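Local structure of PAN2-PAN3 deadenylation complex catalytic subunit pan2 (Neurospora crassa, 4CZW) at residues A[439-445]-A[478-483]; A[492-496]-A[532-536]; A[540-544]-A[560-566]; A[545-551]-A[565-571]; A[589-595]-A[610-614]. The protein probably serves as the catalytic subunit of the PAN complex, shortening mRNA poly(A) tails with release of 5'-AMP using divalent metals, and carries a probably inactive ubiquitin-protease-like scaffold domain. One frame throughout, in Å; residues are numbered along the deposited sequence.

All five contacts lie in the exonuclease domain, an RNase H-like fold of the DEDD class. Interaction 1 pairs antiparallel strands 441-451 and 471-481; strand 545-548 of interaction 4 joins 441-451 on its other edge, the centres about 10 Å apart. Interactions 2 and 3 both use helix 529-541, which covers one side of this sheet, their centres about 16 Å apart. Interaction 5 packs helix 604-623, which touches interactions 1 and 4, against helix 585-592, centre to centre about 26 Å from interaction 2. Along the chain most contacts follow in series, but interactions 3 and 4 alternate, sharing Asn-565 and Gln-566. Together they frame the probable metal ligands Asp-445, Glu-447, Asp-554 and Asp-607.

Interaction 1: A[439-445]-A[478-483]; sequences DTVIAID and SVVRGQ
Segments 439-445 and 478-483 pair as antiparallel strands (441-445 with 478-481), axes 4.4 Å apart at 151°. Ser-478 and Asp-445 form a hydrogen-bonded pair, Ser-478 N to Asp-445 O and Asp-445 N to Ser-478 O both 3.0 Å. Val-479 (t) faces Ile-444 in a non-hydrogen-bonded pair, its CG2 4.0 Å from Ile-444 CG1 and CG1 3.8 Å from Ile-442 CB; beta-branched residues suit such extended backbone. Val-480 pairs with Ala-443, Val-480 N to Ala-443 O at 2.5 Å and Ala-443 N to Val-480 O at 2.8 Å. Arg-481 points its CB away, and its NE makes a salt bridge with Glu-434. At Gly-482, whose N bonds weakly to Val-441 O (3.0 Å), a CB would strike that carbonyl. Gln-483 (chi1 p) ends the pairing with weak bonds from NE2 to Asp-439 O (3.4 Å) and from Val-441 N to OE1 (3.2 Å). Strand 545-548 adds in parallel to 441-451, helix 529-541 covers Ile-442, Ile-444 and Val-479, and helix 604-623 covers Val-480 and Asp-445, a probable metal ligand.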
# COMPACT_ATOMS: atom_id res chain seq x y z
N ASP A 439 -5.59 17.28 20.35
CA ASP A 439 -5.56 18.71 20.64
C ASP A 439 -4.21 19.33 20.31
O ASP A 439 -4.08 20.55 20.20
CB ASP A 439 -5.90 18.96 22.11
CG ASP A 439 -7.29 18.46 22.48
OD1 ASP A 439 -8.19 18.50 21.61
OD2 ASP A 439 -7.47 18.03 23.64
N THR A 440 -3.20 18.48 20.15
CA THR A 440 -1.84 18.94 19.90
C THR A 440 -1.67 19.52 18.50
O THR A 440 -2.01 18.88 17.50
CB THR A 440 -0.82 17.80 20.09
OG1 THR A 440 -0.89 17.31 21.44
CG2 THR A 440 0.59 18.29 19.82
N VAL A 441 -1.15 20.74 18.43
CA VAL A 441 -0.83 21.38 17.16
C VAL A 441 0.67 21.38 16.93
O VAL A 441 1.44 21.78 17.81
CB VAL A 441 -1.37 22.82 17.10
CG1 VAL A 441 -0.96 23.49 15.79
CG2 VAL A 441 -2.88 22.84 17.27
N ILE A 442 1.10 20.94 15.75
CA ILE A 442 2.52 20.91 15.42
C ILE A 442 2.80 21.64 14.11
O ILE A 442 2.05 21.52 13.14
CB ILE A 442 3.05 19.47 15.33
CG1 ILE A 442 2.22 18.64 14.34
CG2 ILE A 442 3.04 18.81 16.70
CD1 ILE A 442 2.68 17.21 14.21
N ALA A 443 3.89 22.41 14.09
CA ALA A 443 4.31 23.12 12.89
C ALA A 443 5.37 22.32 12.14
O ALA A 443 6.34 21.87 12.74
CB ALA A 443 4.84 24.50 13.24
N ILE A 444 5.17 22.14 10.84
CA ILE A 444 6.05 21.28 10.05
C ILE A 444 6.45 21.91 8.71
O ILE A 444 5.64 22.56 8.05
CB ILE A 444 5.39 19.90 9.81
CG1 ILE A 444 6.32 18.98 9.02
CG2 ILE A 444 4.05 20.06 9.10
CD1 ILE A 444 5.75 17.60 8.77
N ASP A 445 7.71 21.72 8.34
CA ASP A 445 8.21 22.13 7.03
C ASP A 445 9.35 21.21 6.60
O ASP A 445 10.07 20.67 7.44
CB ASP A 445 8.68 23.58 7.05
CG ASP A 445 9.10 24.08 5.68
OD1 ASP A 445 8.41 23.76 4.70
OD2 ASP A 445 10.12 24.79 5.59
N SER A 478 11.44 19.02 9.47
CA SER A 478 11.42 19.71 10.75
C SER A 478 10.00 19.84 11.30
O SER A 478 9.13 20.40 10.64
CB SER A 478 12.05 21.10 10.62
OG SER A 478 13.38 21.01 10.14
N VAL A 479 9.78 19.32 12.50
CA VAL A 479 8.50 19.47 13.17
C VAL A 479 8.68 20.24 14.47
O VAL A 479 9.59 19.95 15.26
CB VAL A 479 7.84 18.11 13.45
CG1 VAL A 479 6.37 18.31 13.80
CG2 VAL A 479 7.97 17.20 12.25
N VAL A 480 7.81 21.22 14.70
CA VAL A 480 7.98 22.18 15.78
C VAL A 480 6.76 22.25 16.70
O VAL A 480 5.62 22.19 16.24
CB VAL A 480 8.28 23.59 15.20
CG1 VAL A 480 8.03 24.68 16.22
CG2 VAL A 480 9.71 23.65 14.67
N ARG A 481 7.01 22.34 18.01
CA ARG A 481 5.95 22.52 18.99
C ARG A 481 5.10 23.75 18.68
O ARG A 481 5.62 24.85 18.49
CB ARG A 481 6.54 22.66 20.40
CG ARG A 481 7.24 21.42 20.91
CD ARG A 481 7.89 21.68 22.26
NE ARG A 481 8.47 20.47 22.84
CZ ARG A 481 9.70 20.04 22.59
NH1 ARG A 481 10.49 20.73 21.78
NH2 ARG A 481 10.15 18.93 23.16
N GLY A 482 3.78 23.56 18.62
CA GLY A 482 2.88 24.64 18.29
C GLY A 482 2.21 25.26 19.51
O GLY A 482 1.40 26.18 19.37
N GLN A 483 2.56 24.76 20.69
CA GLN A 483 1.97 25.26 21.93
C GLN A 483 2.81 24.86 23.14
O GLN A 483 3.77 24.09 23.01
CB GLN A 483 0.54 24.73 22.08
CG GLN A 483 0.43 23.22 22.03
CD GLN A 483 -0.87 22.75 21.41
OE1 GLN A 483 -1.30 23.28 20.38
NE2 GLN A 483 -1.51 21.76 22.03

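Interaction 2: A[492-496]-A[532-536]; sequences IDDYI and AYKKL
Lys-535, Asp-494 and Ile-492 bury the most surface where helix 532-536 lies over strand 492-496. The short axes pass 10.2 Å apart, their directions 146° from parallel, and the nearest CA pairs are Asp-494 with Ala-532 (6.5 Å) and Ile-492 with Lys-535 (8.6 Å). Lys-535 points its CA-to-CB bond at the strand and extends its chain (chi1 m, then t throughout), so that NZ reaches Asp-494 OD2 at 2.7 Å. Asp-494 (chi1 m) also points toward the helix, and the result is a hydrogen-bonded salt bridge between two buried residues, each neutralising a charge that would be costly alone. The base of the Lys-535 side chain also packs on the strand, its CB 3.9 Å from CD1 of Ile-492 (m, t). One turn earlier, Ala-532 is small enough for the backbones to come near; its CB meets Ile-496 CD1 at 3.6 Å and Asp-494 OD2 at 3.9 Å. The strand's alternation sends Asp-493 and Tyr-495 away from the helix, and Asp-493 pairs with Arg-476. A helix laid on a mixed sheet, here on strand 490-496 next to 471-481, is characteristic of the alpha/beta RNase H-like fold of DEDD exonucleases.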
# COMPACT_ATOMS: atom_id res chain seq x y z
N ILE A 492 11.54 17.55 16.29
CA ILE A 492 11.99 16.71 15.19
C ILE A 492 12.74 17.55 14.16
O ILE A 492 12.21 18.53 13.65
CB ILE A 492 10.82 15.99 14.48
CG1 ILE A 492 10.14 14.99 15.42
CG2 ILE A 492 11.31 15.28 13.23
CD1 ILE A 492 8.98 14.26 14.78
N ASP A 493 13.98 17.16 13.88
CA ASP A 493 14.76 17.80 12.83
C ASP A 493 15.65 16.76 12.16
O ASP A 493 16.87 16.79 12.28
CB ASP A 493 15.61 18.95 13.40
CG ASP A 493 16.25 19.79 12.31
OD1 ASP A 493 15.69 19.86 11.20
OD2 ASP A 493 17.33 20.37 12.56
N ASP A 494 15.01 15.84 11.46
CA ASP A 494 15.71 14.71 10.85
C ASP A 494 16.22 15.01 9.45
O ASP A 494 15.48 15.53 8.61
CB ASP A 494 14.81 13.48 10.82
CG ASP A 494 14.39 13.02 12.20
OD1 ASP A 494 15.14 13.29 13.17
OD2 ASP A 494 13.33 12.38 12.32
N TYR A 495 17.48 14.68 9.20
CA TYR A 495 18.03 14.68 7.86
C TYR A 495 17.97 13.25 7.32
O TYR A 495 18.15 12.29 8.08
CB TYR A 495 19.46 15.22 7.84
CG TYR A 495 19.55 16.72 8.00
CD1 TYR A 495 19.18 17.34 9.19
CD2 TYR A 495 20.02 17.52 6.96
CE1 TYR A 495 19.27 18.71 9.34
CE2 TYR A 495 20.11 18.89 7.11
CZ TYR A 495 19.74 19.48 8.29
OH TYR A 495 19.83 20.85 8.44
N ILE A 496 17.72 13.10 6.03
CA ILE A 496 17.46 11.78 5.46
C ILE A 496 18.66 11.19 4.75
O ILE A 496 19.20 11.77 3.81
CB ILE A 496 16.28 11.83 4.47
CG1 ILE A 496 15.08 12.53 5.10
CG2 ILE A 496 15.92 10.43 4.00
CD1 ILE A 496 14.64 11.91 6.40
N ALA A 532 12.19 8.40 9.70
CA ALA A 532 11.62 9.74 9.80
C ALA A 532 10.14 9.73 9.44
O ALA A 532 9.34 10.44 10.05
CB ALA A 532 12.38 10.70 8.91
N TYR A 533 9.79 8.93 8.44
CA TYR A 533 8.40 8.81 8.01
C TYR A 533 7.54 8.23 9.13
O TYR A 533 6.39 8.62 9.30
CB TYR A 533 8.30 7.93 6.76
CG TYR A 533 6.90 7.85 6.18
CD1 TYR A 533 5.99 6.90 6.64
CD2 TYR A 533 6.50 8.70 5.16
CE1 TYR A 533 4.72 6.82 6.11
CE2 TYR A 533 5.23 8.63 4.62
CZ TYR A 533 4.34 7.69 5.10
OH TYR A 533 3.08 7.61 4.57
N LYS A 534 8.11 7.29 9.87
CA LYS A 534 7.40 6.61 10.95
C LYS A 534 6.92 7.61 12.00
O LYS A 534 5.82 7.48 12.53
CB LYS A 534 8.30 5.55 11.60
CG LYS A 534 7.59 4.65 12.59
CD LYS A 534 8.55 3.65 13.21
CE LYS A 534 7.85 2.71 14.17
NZ LYS A 534 6.86 1.84 13.48
N LYS A 535 7.76 8.60 12.29
CA LYS A 535 7.41 9.65 13.25
C LYS A 535 6.19 10.43 12.78
O LYS A 535 5.23 10.62 13.52
CB LYS A 535 8.59 10.60 13.46
CG LYS A 535 9.85 9.92 13.97
CD LYS A 535 10.98 10.92 14.11
CE LYS A 535 12.26 10.24 14.58
NZ LYS A 535 13.38 11.21 14.70
N LEU A 536 6.23 10.88 11.53
CA LEU A 536 5.15 11.66 10.95
C LEU A 536 3.86 10.84 10.85
O LEU A 536 2.77 11.35 11.09
CB LEU A 536 5.54 12.18 9.57
CG LEU A 536 6.82 13.02 9.52
CD1 LEU A 536 7.07 13.54 8.11
CD2 LEU A 536 6.75 14.17 10.51

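Interaction 3: A[540-544]-A[560-566]; sequences VNLGC and IQVPRNQ
Helical backbone at Val-540 and Asn-541 gives way to a Schellman motif: Gly-543 takes phi/psi of 98/14°, where a CB would jam against the preceding carbonyl, and its N bonds to Val-540 O at 3.1 Å. Segment 560-566 runs extended through Val-562 and Pro-563, then turns through a 3-10 piece at 564-565 that Gln-566 N closes on Pro-563 O (2.9 Å). The nearest CA pairs are Val-540 with Val-562 (6.7 Å) and Cys-544 with Gln-566 (6.3 Å). Val-540 (t) packs against the extended segment, its CG2 3.7 Å from Ile-560 CD1 and 4.0 Å from Val-562 CG2, while its CG1 lies 4.3 Å from Pro-563 CD. Gln-566 (chi1 m, chi2 t) extends toward the last turn of the helix, where its NE2 donates to Val-540 O at 3.0 Å and to Cys-544 O at 2.8 Å. A primary amide suits this place because it offers two protons from one nitrogen. The side chain thereby ties the last turn of helix 529-541 to the residue just before strand 545-548.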
# COMPACT_ATOMS: atom_id res chain seq x y z
N VAL A 540 0.20 11.59 12.73
CA VAL A 540 -1.07 11.68 12.01
C VAL A 540 -2.14 10.84 12.69
O VAL A 540 -3.26 11.31 12.92
CB VAL A 540 -0.92 11.24 10.54
CG1 VAL A 540 -2.29 11.14 9.87
CG2 VAL A 540 -0.02 12.19 9.78
N ASN A 541 -1.79 9.60 13.02
CA ASN A 541 -2.74 8.68 13.65
C ASN A 541 -3.00 9.00 15.12
O ASN A 541 -3.95 8.48 15.70
CB ASN A 541 -2.25 7.24 13.51
CG ASN A 541 -2.42 6.70 12.10
OD1 ASN A 541 -3.52 6.33 11.70
ND2 ASN A 541 -1.33 6.65 11.35
N LEU A 542 -2.17 9.84 15.71
CA LEU A 542 -2.41 10.30 17.07
C LEU A 542 -3.47 11.40 17.07
O LEU A 542 -4.05 11.71 18.11
CB LEU A 542 -1.11 10.82 17.71
CG LEU A 542 -0.13 9.75 18.20
CD1 LEU A 542 1.12 10.39 18.78
CD2 LEU A 542 -0.79 8.84 19.22
N GLY A 543 -3.72 11.97 15.89
CA GLY A 543 -4.76 12.97 15.73
C GLY A 543 -4.23 14.39 15.75
O GLY A 543 -5.01 15.34 15.87
N CYS A 544 -2.92 14.54 15.62
CA CYS A 544 -2.29 15.85 15.67
C CYS A 544 -2.70 16.74 14.51
O CYS A 544 -3.06 16.25 13.43
CB CYS A 544 -0.76 15.71 15.69
SG CYS A 544 -0.11 14.86 17.13
N ILE A 560 2.33 11.00 2.07
CA ILE A 560 1.42 10.74 3.18
C ILE A 560 0.09 11.46 2.94
O ILE A 560 0.03 12.43 2.18
CB ILE A 560 2.04 11.19 4.52
CG1 ILE A 560 1.37 10.48 5.70
CG2 ILE A 560 1.97 12.70 4.68
CD1 ILE A 560 2.00 10.78 7.03
N GLN A 561 -0.97 10.98 3.59
CA GLN A 561 -2.28 11.60 3.48
C GLN A 561 -2.76 12.07 4.85
O GLN A 561 -2.83 11.29 5.80
CB GLN A 561 -3.29 10.62 2.88
CG GLN A 561 -3.05 10.29 1.41
CD GLN A 561 -3.51 11.40 0.48
OE1 GLN A 561 -4.30 12.26 0.86
NE2 GLN A 561 -3.01 11.37 -0.75
N VAL A 562 -3.08 13.36 4.95
CA VAL A 562 -3.55 13.94 6.21
C VAL A 562 -4.95 14.51 6.04
O VAL A 562 -5.19 15.32 5.15
CB VAL A 562 -2.60 15.04 6.71
CG1 VAL A 562 -3.01 15.50 8.10
CG2 VAL A 562 -1.16 14.55 6.72
N PRO A 563 -5.89 14.08 6.90
CA PRO A 563 -7.27 14.56 6.88
C PRO A 563 -7.36 16.08 6.99
O PRO A 563 -6.52 16.70 7.65
CB PRO A 563 -7.89 13.89 8.11
CG PRO A 563 -7.08 12.65 8.31
CD PRO A 563 -5.68 13.04 7.92
N ARG A 564 -8.37 16.67 6.35
CA ARG A 564 -8.53 18.12 6.30
C ARG A 564 -8.60 18.77 7.67
O ARG A 564 -8.09 19.87 7.87
CB ARG A 564 -9.77 18.49 5.48
CG ARG A 564 -9.51 18.66 4.00
CD ARG A 564 -10.78 19.05 3.26
NE ARG A 564 -11.74 17.96 3.19
CZ ARG A 564 -11.82 17.10 2.17
NH1 ARG A 564 -10.99 17.21 1.14
NH2 ARG A 564 -12.73 16.13 2.19
N ASN A 565 -9.25 18.10 8.62
CA ASN A 565 -9.41 18.65 9.96
C ASN A 565 -8.15 18.50 10.82
O ASN A 565 -8.15 18.86 11.99
CB ASN A 565 -10.60 17.99 10.67
CG ASN A 565 -10.54 16.48 10.64
OD1 ASN A 565 -9.48 15.88 10.45
ND2 ASN A 565 -11.69 15.84 10.84
N GLN A 566 -7.09 17.97 10.22
CA GLN A 566 -5.80 17.88 10.88
C GLN A 566 -4.76 18.73 10.16
O GLN A 566 -3.56 18.63 10.42
CB GLN A 566 -5.32 16.43 10.96
CG GLN A 566 -6.20 15.53 11.81
CD GLN A 566 -5.64 14.13 11.96
OE1 GLN A 566 -6.30 13.14 11.63
NE2 GLN A 566 -4.41 14.03 12.45

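Interaction 4: A[545-551]-A[565-571]; sequences KFLGHGL and NQVIDTS
Backbone hydrogen bonds set the frame: strands 545-548 and 567-569 run parallel, axes 4.6 Å apart and 13° off, with Phe-546, Leu-547 and Gly-548 beside Val-567, Ile-568 and Asp-569. Phe-546 N donates to Gln-566 O (2.6 Å), Ile-568 N to Phe-546 O (2.8 Å), Gly-548 N to Ile-568 O (3.0 Å) and Thr-570 N to Gly-548 O (2.9 Å). At Gly-548, nearly fully extended, a CB would clash with Leu-551 CD2. Apolar contact joins Leu-547 CG to Ile-568 CG2 (3.9 Å) and Leu-551 CD1 to Val-567 CG1 (4.4 Å). Side-chain polar bonds gather past the strand ends. Asp-569 (chi1 t) is the N-cap of helix 570-573, its OD1 accepting from Ser-571 N (2.9 Å) and OG (2.6 Å). The same carboxylate reaches across, OD1 to Gly-550 N (2.8 Å) and OD2 to Leu-551 N (2.9 Å). His-549 ND1 bonds Thr-570 OG1 at 2.6 Å, and Ser-571 CB makes a CH-pi contact over the imidazole, 3.7 Å from its centroid. In this beta-alpha-beta unit one carboxylate both caps a helix and holds the chain leading into helix 551-558, which carries the probable metal ligand Asp-554.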
# COMPACT_ATOMS: atom_id res chain seq x y z
N LYS A 545 -2.66 18.05 14.73
CA LYS A 545 -2.97 19.02 13.69
C LYS A 545 -1.69 19.59 13.10
O LYS A 545 -0.90 20.24 13.79
CB LYS A 545 -3.84 20.14 14.26
CG LYS A 545 -5.14 19.66 14.88
CD LYS A 545 -5.83 20.76 15.67
CE LYS A 545 -7.06 20.22 16.39
NZ LYS A 545 -7.69 21.25 17.27
N PHE A 546 -1.48 19.35 11.81
CA PHE A 546 -0.26 19.78 11.13
C PHE A 546 -0.39 21.21 10.62
O PHE A 546 -1.25 21.51 9.78
CB PHE A 546 0.08 18.83 9.99
CG PHE A 546 0.63 17.51 10.45
CD1 PHE A 546 -0.20 16.55 11.01
CD2 PHE A 546 1.98 17.22 10.31
CE1 PHE A 546 0.30 15.34 11.43
CE2 PHE A 546 2.49 16.01 10.73
CZ PHE A 546 1.65 15.06 11.29
N LEU A 547 0.47 22.09 11.12
CA LEU A 547 0.45 23.50 10.73
C LEU A 547 1.64 23.82 9.83
O LEU A 547 2.77 23.43 10.11
CB LEU A 547 0.47 24.39 11.98
CG LEU A 547 0.07 25.87 11.85
CD1 LEU A 547 -0.48 26.37 13.18
CD2 LEU A 547 1.25 26.73 11.41
N GLY A 548 1.37 24.53 8.73
CA GLY A 548 2.42 24.90 7.80
C GLY A 548 1.93 25.77 6.67
O GLY A 548 0.78 26.22 6.66
N HIS A 549 2.80 26.02 5.70
CA HIS A 549 2.47 26.86 4.55
C HIS A 549 2.59 26.07 3.25
O HIS A 549 3.69 25.66 2.88
CB HIS A 549 3.36 28.10 4.51
CG HIS A 549 2.89 29.16 3.57
ND1 HIS A 549 1.96 30.12 3.93
CD2 HIS A 549 3.21 29.41 2.28
CE1 HIS A 549 1.74 30.91 2.90
NE2 HIS A 549 2.48 30.51 1.89
N GLY A 550 1.47 25.87 2.57
CA GLY A 550 1.45 25.10 1.34
C GLY A 550 1.86 23.66 1.58
O GLY A 550 2.73 23.13 0.88
N LEU A 551 1.23 23.02 2.56
CA LEU A 551 1.61 21.68 2.99
C LEU A 551 1.28 20.59 1.98
O LEU A 551 1.74 19.45 2.11
CB LEU A 551 0.94 21.35 4.33
CG LEU A 551 1.47 22.09 5.56
CD1 LEU A 551 0.72 21.66 6.80
CD2 LEU A 551 2.97 21.85 5.72
N ASN A 565 -9.25 18.10 8.62
CA ASN A 565 -9.41 18.65 9.96
C ASN A 565 -8.15 18.50 10.82
O ASN A 565 -8.15 18.86 11.99
CB ASN A 565 -10.60 17.99 10.67
CG ASN A 565 -10.54 16.48 10.64
OD1 ASN A 565 -9.48 15.88 10.45
ND2 ASN A 565 -11.69 15.84 10.84
N GLN A 566 -7.09 17.97 10.22
CA GLN A 566 -5.80 17.88 10.88
C GLN A 566 -4.76 18.73 10.16
O GLN A 566 -3.56 18.63 10.42
CB GLN A 566 -5.32 16.43 10.96
CG GLN A 566 -6.20 15.53 11.81
CD GLN A 566 -5.64 14.13 11.96
OE1 GLN A 566 -6.30 13.14 11.63
NE2 GLN A 566 -4.41 14.03 12.45
N VAL A 567 -5.24 19.57 9.24
CA VAL A 567 -4.36 20.45 8.48
C VAL A 567 -4.69 21.92 8.70
O VAL A 567 -5.80 22.37 8.42
CB VAL A 567 -4.45 20.15 6.97
CG1 VAL A 567 -3.60 21.15 6.18
CG2 VAL A 567 -4.01 18.73 6.68
N ILE A 568 -3.71 22.66 9.21
CA ILE A 568 -3.83 24.11 9.33
C ILE A 568 -2.83 24.77 8.38
O ILE A 568 -1.65 24.88 8.68
CB ILE A 568 -3.57 24.60 10.77
CG1 ILE A 568 -4.55 23.94 11.73
CG2 ILE A 568 -3.70 26.11 10.85
CD1 ILE A 568 -4.40 24.39 13.17
N ASP A 569 -3.32 25.19 7.21
CA ASP A 569 -2.46 25.73 6.18
C ASP A 569 -2.62 27.24 6.06
O ASP A 569 -3.71 27.74 5.75
CB ASP A 569 -2.75 25.05 4.83
CG ASP A 569 -1.61 25.19 3.84
OD1 ASP A 569 -1.02 26.29 3.75
OD2 ASP A 569 -1.31 24.20 3.15
N THR A 570 -1.53 27.97 6.28
CA THR A 570 -1.55 29.43 6.25
C THR A 570 -1.72 29.97 4.83
O THR A 570 -2.18 31.09 4.64
CB THR A 570 -0.27 30.02 6.86
OG1 THR A 570 0.88 29.49 6.19
CG2 THR A 570 -0.19 29.68 8.34
N SER A 571 -1.34 29.17 3.84
CA SER A 571 -1.48 29.57 2.44
C SER A 571 -2.95 29.56 2.04
O SER A 571 -3.37 30.30 1.15
CB SER A 571 -0.68 28.66 1.52
OG SER A 571 -1.27 27.37 1.43

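Interaction 5: A[589-595]-A[610-614]; sequences AWYLLKE and TALKL
Leu-593 (m, t) lies over helix 610-614, its CD1 3.7 Å from Lys-613 CB, 3.9 Å from Leu-614 CD2 and 4.1 Å from Thr-610 O. It thus sits among residues one turn apart on that helix, where a flexible branched side chain can fill the hollow. The first segment begins in the last turn of helix 585-592, with Leu-593 N making a weak bond to Ala-589 O (3.1 Å). Lys-594 then takes a positive phi (54/46°), and Glu-595 N returns to Ala-589 O at 3.0 Å, so the chain folds back and Glu-595 also points toward the second helix. Segment 610-614 is regular helix, Leu-614 N to Thr-610 O at 2.9 Å. The nearest CA pair is Ala-589 with Thr-610, 6.9 Å apart; such an approach suits the small alanine, whose CB meets Thr-610 CG2 at 3.7 Å. Leu-614 (m, t) brings CD2 to 4.0 Å from both Leu-592 CD1 and Ala-589 N. At the exposed edge Lys-613, extended with chi2 to chi4 all t, sets NZ 3.5 Å from Glu-595 OE2, a long salt bridge over the apolar contacts. Thr-610 OG1 bonds back to Glu-606 O, turning its methyl to the interface. Leu-585 and Leu-588 of helix 585-592 also pack on helix 604-623, which bears the probable metal ligand Asp-607, while Val-630 of helix 627-634 touches Leu-592.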
# COMPACT_ATOMS: atom_id res chain seq x y z
N ALA A 589 5.10 37.05 5.95
CA ALA A 589 6.00 37.32 7.05
C ALA A 589 6.46 38.78 7.04
O ALA A 589 6.70 39.38 8.08
CB ALA A 589 7.20 36.39 7.00
N TRP A 590 6.58 39.34 5.84
CA TRP A 590 7.04 40.72 5.68
C TRP A 590 5.95 41.73 6.01
O TRP A 590 6.23 42.80 6.54
CB TRP A 590 7.56 40.94 4.26
CG TRP A 590 7.92 42.37 3.96
CD1 TRP A 590 9.01 43.05 4.43
CD2 TRP A 590 7.21 43.28 3.12
NE1 TRP A 590 9.01 44.33 3.93
CE2 TRP A 590 7.91 44.50 3.13
CE3 TRP A 590 6.03 43.18 2.36
CZ2 TRP A 590 7.49 45.61 2.41
CZ3 TRP A 590 5.61 44.29 1.65
CH2 TRP A 590 6.34 45.49 1.68
N TYR A 591 4.71 41.38 5.69
CA TYR A 591 3.60 42.31 5.84
C TYR A 591 2.91 42.21 7.20
O TYR A 591 2.40 43.20 7.72
CB TYR A 591 2.57 42.08 4.72
CG TYR A 591 1.48 43.13 4.67
CD1 TYR A 591 1.72 44.37 4.09
CD2 TYR A 591 0.22 42.88 5.18
CE1 TYR A 591 0.73 45.34 4.04
CE2 TYR A 591 -0.78 43.84 5.13
CZ TYR A 591 -0.52 45.06 4.56
OH TYR A 591 -1.50 46.02 4.50
N LEU A 592 2.90 41.01 7.77
CA LEU A 592 2.20 40.78 9.03
C LEU A 592 3.14 40.71 10.22
O LEU A 592 2.75 40.99 11.35
CB LEU A 592 1.37 39.50 8.95
CG LEU A 592 0.34 39.42 7.81
CD1 LEU A 592 -0.39 38.09 7.85
CD2 LEU A 592 -0.64 40.58 7.90
N LEU A 593 4.39 40.33 9.98
CA LEU A 593 5.37 40.19 11.05
C LEU A 593 6.51 41.19 10.93
O LEU A 593 7.35 41.30 11.83
CB LEU A 593 5.93 38.77 11.08
CG LEU A 593 4.94 37.62 11.27
CD1 LEU A 593 5.64 36.28 11.10
CD2 LEU A 593 4.27 37.71 12.63
N LYS A 594 6.54 41.92 9.81
CA LYS A 594 7.63 42.84 9.50
C LYS A 594 8.99 42.15 9.56
O LYS A 594 9.93 42.68 10.14
CB LYS A 594 7.61 44.05 10.44
CG LYS A 594 6.58 45.11 10.09
CD LYS A 594 5.48 45.19 11.14
CE LYS A 594 4.60 46.41 10.93
NZ LYS A 594 3.48 46.47 11.90
N GLU A 595 9.08 40.97 8.96
CA GLU A 595 10.31 40.20 8.98
C GLU A 595 10.80 39.87 7.57
O GLU A 595 10.00 39.65 6.66
CB GLU A 595 10.13 38.90 9.77
CG GLU A 595 9.76 39.09 11.23
CD GLU A 595 9.67 37.78 11.99
OE1 GLU A 595 10.13 36.75 11.44
OE2 GLU A 595 9.15 37.78 13.12
N THR A 610 7.80 30.44 11.37
CA THR A 610 7.20 31.58 10.67
C THR A 610 5.71 31.35 10.44
O THR A 610 4.89 32.22 10.71
CB THR A 610 7.89 31.84 9.32
OG1 THR A 610 9.27 32.15 9.53
CG2 THR A 610 7.22 33.00 8.59
N ALA A 611 5.37 30.16 9.94
CA ALA A 611 3.98 29.80 9.68
C ALA A 611 3.18 29.79 10.97
O ALA A 611 2.01 30.18 10.99
CB ALA A 611 3.91 28.44 8.99
N LEU A 612 3.81 29.33 12.05
CA LEU A 612 3.16 29.31 13.36
C LEU A 612 2.87 30.72 13.85
O LEU A 612 1.81 30.99 14.40
CB LEU A 612 4.03 28.56 14.37
CG LEU A 612 3.45 28.44 15.78
CD1 LEU A 612 2.12 27.70 15.75
CD2 LEU A 612 4.43 27.74 16.71
N LYS A 613 3.83 31.62 13.64
CA LYS A 613 3.66 33.02 13.99
C LYS A 613 2.53 33.65 13.18
O LYS A 613 1.73 34.43 13.71
CB LYS A 613 4.95 33.81 13.76
CG LYS A 613 6.07 33.50 14.75
CD LYS A 613 7.31 34.32 14.43
CE LYS A 613 8.38 34.13 15.49
NZ LYS A 613 9.59 34.94 15.19
N LEU A 614 2.46 33.30 11.90
CA LEU A 614 1.43 33.81 11.01
C LEU A 614 0.04 33.35 11.44
O LEU A 614 -0.93 34.11 11.34
CB LEU A 614 1.70 33.37 9.57
CG LEU A 614 2.86 34.07 8.86
CD1 LEU A 614 3.12 33.43 7.51
CD2 LEU A 614 2.58 35.56 8.71